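PDB 6AUF: beta-lactamase-like protein from Novosphingobium pentaromativorans US6-1, which probably hydrolyses beta-lactam antibiotics as a zinc-dependent metallo-beta-lactamase of the B3 type, using a pair of bound zinc ions. Local coordinates for residues D227-A230 and R231-G235. Sequence-based numbering, arbitrary orientation.
Sequences DRIA and RIRTG
Arg231 N donates to Asp227 O at 2.9 Å and Ile232 N to Arg228 O at 2.9 Å, the first two of four successive i to i+4 bonds that illustrate how the carbonyls of one helical turn are satisfied by the amides of the next. Arg233 N reaches Ile229 O and Thr234 N reaches Ala230 O in the same way, so every carbonyl of 227-230 has an amide partner in 231-235. Ala230 O takes a second, weak bond at 3.3 Å from Thr234 OG1, whose hydroxyl is folded back beside its own backbone N (chi1 -67°) and thus returns to the preceding turn.

Arg228 and Arg231 find their polar partners outside these turns. Arg228 leaves with CG anti to its N (chi1 -179°), then bends twice, and its guanidinium passes Ile232 with NH1 3.3 Å from CG1 and NH2 3.5 Å from Arg231 CB. NH1 donates to Pro183 O, and NH2 is also hydrogen-bonded outside the two segments. Arg231 NH2 forms a salt bridge with Glu181, a counter-charge that probably eases the proximity of the two arginines, whose guanidinium planes stand 83° apart. Arg233 instead runs alongside Ile229, its NE 4.0 Å from CG2, and both touch Leu288 of helix 272-292.

Arg228 lies about 7 Å from zinc ligand His185, side chain to side chain. These are successive turns of a regular alpha-helix, 226-241, which links strands 203-208 and 246-248 as a beta-alpha-beta unit of the metallo-beta-lactamase fold.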
ATOM      1  N   ASP A 227      12.399 -20.253  -0.417  1.00 44.63           N
ATOM      2  CA  ASP A 227      11.618 -19.485  -1.382  1.00 43.84           C
ATOM      3  C   ASP A 227      11.221 -18.129  -0.809  1.00 54.98           C
ATOM      4  O   ASP A 227      11.496 -17.083  -1.412  1.00 49.22           O
ATOM      5  CB  ASP A 227      10.384 -20.271  -1.805  1.00 44.36           C
ATOM      6  CG  ASP A 227      10.694 -21.341  -2.854  1.00 53.94           C
ATOM      7  OD1 ASP A 227      11.782 -21.280  -3.477  1.00 57.16           O
ATOM      8  OD2 ASP A 227       9.843 -22.233  -3.058  1.00 51.49           O
ATOM      9  N   ARG A 228      10.594 -18.134   0.378  1.00 55.89           N
ATOM     10  CA  ARG A 228      10.180 -16.895   1.026  1.00 47.09           C
ATOM     11  C   ARG A 228      11.364 -15.972   1.269  1.00 51.35           C
ATOM     12  O   ARG A 228      11.271 -14.758   1.036  1.00 52.93           O
ATOM     13  CB  ARG A 228       9.478 -17.207   2.347  1.00 49.01           C
ATOM     14  CG  ARG A 228       8.987 -15.976   3.103  1.00 44.67           C
ATOM     15  CD  ARG A 228       7.508 -15.625   2.782  1.00 44.89           C
ATOM     16  NE  ARG A 228       7.341 -15.126   1.418  1.00 47.23           N
ATOM     17  CZ  ARG A 228       7.546 -13.863   1.039  1.00 53.14           C
ATOM     18  NH1 ARG A 228       7.931 -12.930   1.921  1.00 40.64           N
ATOM     19  NH2 ARG A 228       7.376 -13.537  -0.245  1.00 43.72           N
ATOM     20  N   ILE A 229      12.483 -16.520   1.752  1.00 45.09           N
ATOM     21  CA  ILE A 229      13.650 -15.683   2.028  1.00 43.49           C
ATOM     22  C   ILE A 229      14.169 -15.056   0.743  1.00 45.42           C
ATOM     23  O   ILE A 229      14.598 -13.896   0.729  1.00 51.26           O
ATOM     24  CB  ILE A 229      14.754 -16.491   2.739  1.00 49.11           C
ATOM     25  CG1 ILE A 229      14.284 -16.973   4.114  1.00 46.74           C
ATOM     26  CG2 ILE A 229      16.045 -15.668   2.845  1.00 44.20           C
ATOM     27  CD1 ILE A 229      15.387 -17.562   4.956  1.00 46.63           C
ATOM     28  N   ALA A 230      14.168 -15.818  -0.351  1.00 47.25           N
ATOM     29  CA  ALA A 230      14.698 -15.274  -1.598  1.00 49.66           C
ATOM     30  C   ALA A 230      13.771 -14.199  -2.145  1.00 52.20           C
ATOM     31  O   ALA A 230      14.232 -13.172  -2.651  1.00 53.26           O
ATOM     32  CB  ALA A 230      14.907 -16.392  -2.626  1.00 43.16           C
ATOM     33  N   ARG A 231      12.462 -14.432  -2.058  1.00 48.05           N
ATOM     34  CA  ARG A 231      11.493 -13.409  -2.433  1.00 51.96           C
ATOM     35  C   ARG A 231      11.632 -12.152  -1.570  1.00 52.63           C
ATOM     36  O   ARG A 231      11.515 -11.033  -2.079  1.00 51.61           O
ATOM     37  CB  ARG A 231      10.085 -13.992  -2.348  1.00 53.95           C
ATOM     38  CG  ARG A 231       9.825 -15.032  -3.427  1.00 48.99           C
ATOM     39  CD  ARG A 231       9.936 -14.368  -4.781  1.00 50.42           C
ATOM     40  NE  ARG A 231       8.666 -13.784  -5.190  1.00 53.86           N
ATOM     41  CZ  ARG A 231       8.507 -13.018  -6.268  1.00 57.13           C
ATOM     42  NH1 ARG A 231       9.550 -12.711  -7.044  1.00 45.92           N
ATOM     43  NH2 ARG A 231       7.299 -12.561  -6.570  1.00 56.16           N
ATOM     44  N   ILE A 232      11.916 -12.305  -0.271  1.00 45.96           N
ATOM     45  CA  ILE A 232      12.128 -11.125   0.567  1.00 45.93           C
ATOM     46  C   ILE A 232      13.304 -10.306   0.046  1.00 46.45           C
ATOM     47  O   ILE A 232      13.202  -9.089  -0.152  1.00 51.13           O
ATOM     48  CB  ILE A 232      12.318 -11.522   2.041  1.00 40.58           C
ATOM     49  CG1 ILE A 232      11.010 -12.083   2.610  1.00 42.41           C
ATOM     50  CG2 ILE A 232      12.791 -10.313   2.851  1.00 40.89           C
ATOM     51  CD1 ILE A 232      11.179 -12.904   3.888  1.00 42.86           C
ATOM     52  N   ARG A 233      14.438 -10.958  -0.185  1.00 52.84           N
ATOM     53  CA  ARG A 233      15.603 -10.241  -0.688  1.00 51.00           C
ATOM     54  C   ARG A 233      15.286  -9.498  -1.981  1.00 43.30           C
ATOM     55  O   ARG A 233      15.716  -8.353  -2.175  1.00 43.95           O
ATOM     56  CB  ARG A 233      16.750 -11.230  -0.881  1.00 52.14           C
ATOM     57  CG  ARG A 233      17.002 -12.023   0.370  1.00 54.69           C
ATOM     58  CD  ARG A 233      18.445 -11.950   0.772  1.00 63.17           C
ATOM     59  NE  ARG A 233      18.746 -12.912   1.822  1.00 75.22           N
ATOM     60  CZ  ARG A 233      18.960 -12.588   3.091  1.00 80.24           C
ATOM     61  NH1 ARG A 233      18.918 -11.313   3.465  1.00 69.82           N
ATOM     62  NH2 ARG A 233      19.225 -13.538   3.981  1.00 92.56           N
ATOM     63  N   THR A 234      14.539 -10.139  -2.879  1.00 42.46           N
ATOM     64  CA  THR A 234      14.141  -9.484  -4.120  1.00 45.26           C
ATOM     65  C   THR A 234      13.297  -8.253  -3.839  1.00 47.15           C
ATOM     66  O   THR A 234      13.483  -7.210  -4.472  1.00 48.01           O
ATOM     67  CB  THR A 234      13.361 -10.457  -5.013  1.00 47.86           C
ATOM     68  OG1 THR A 234      14.235 -11.493  -5.466  1.00 47.14           O
ATOM     69  CG2 THR A 234      12.734  -9.728  -6.253  1.00 42.41           C
ATOM     70  N   GLY A 235      12.357  -8.369  -2.900  1.00 46.84           N
ATOM     71  CA  GLY A 235      11.469  -7.261  -2.607  1.00 44.17           C
ATOM     72  C   GLY A 235      12.206  -6.089  -1.983  1.00 53.14           C
ATOM     73  O   GLY A 235      12.001  -4.934  -2.371  1.00 48.72           O
TER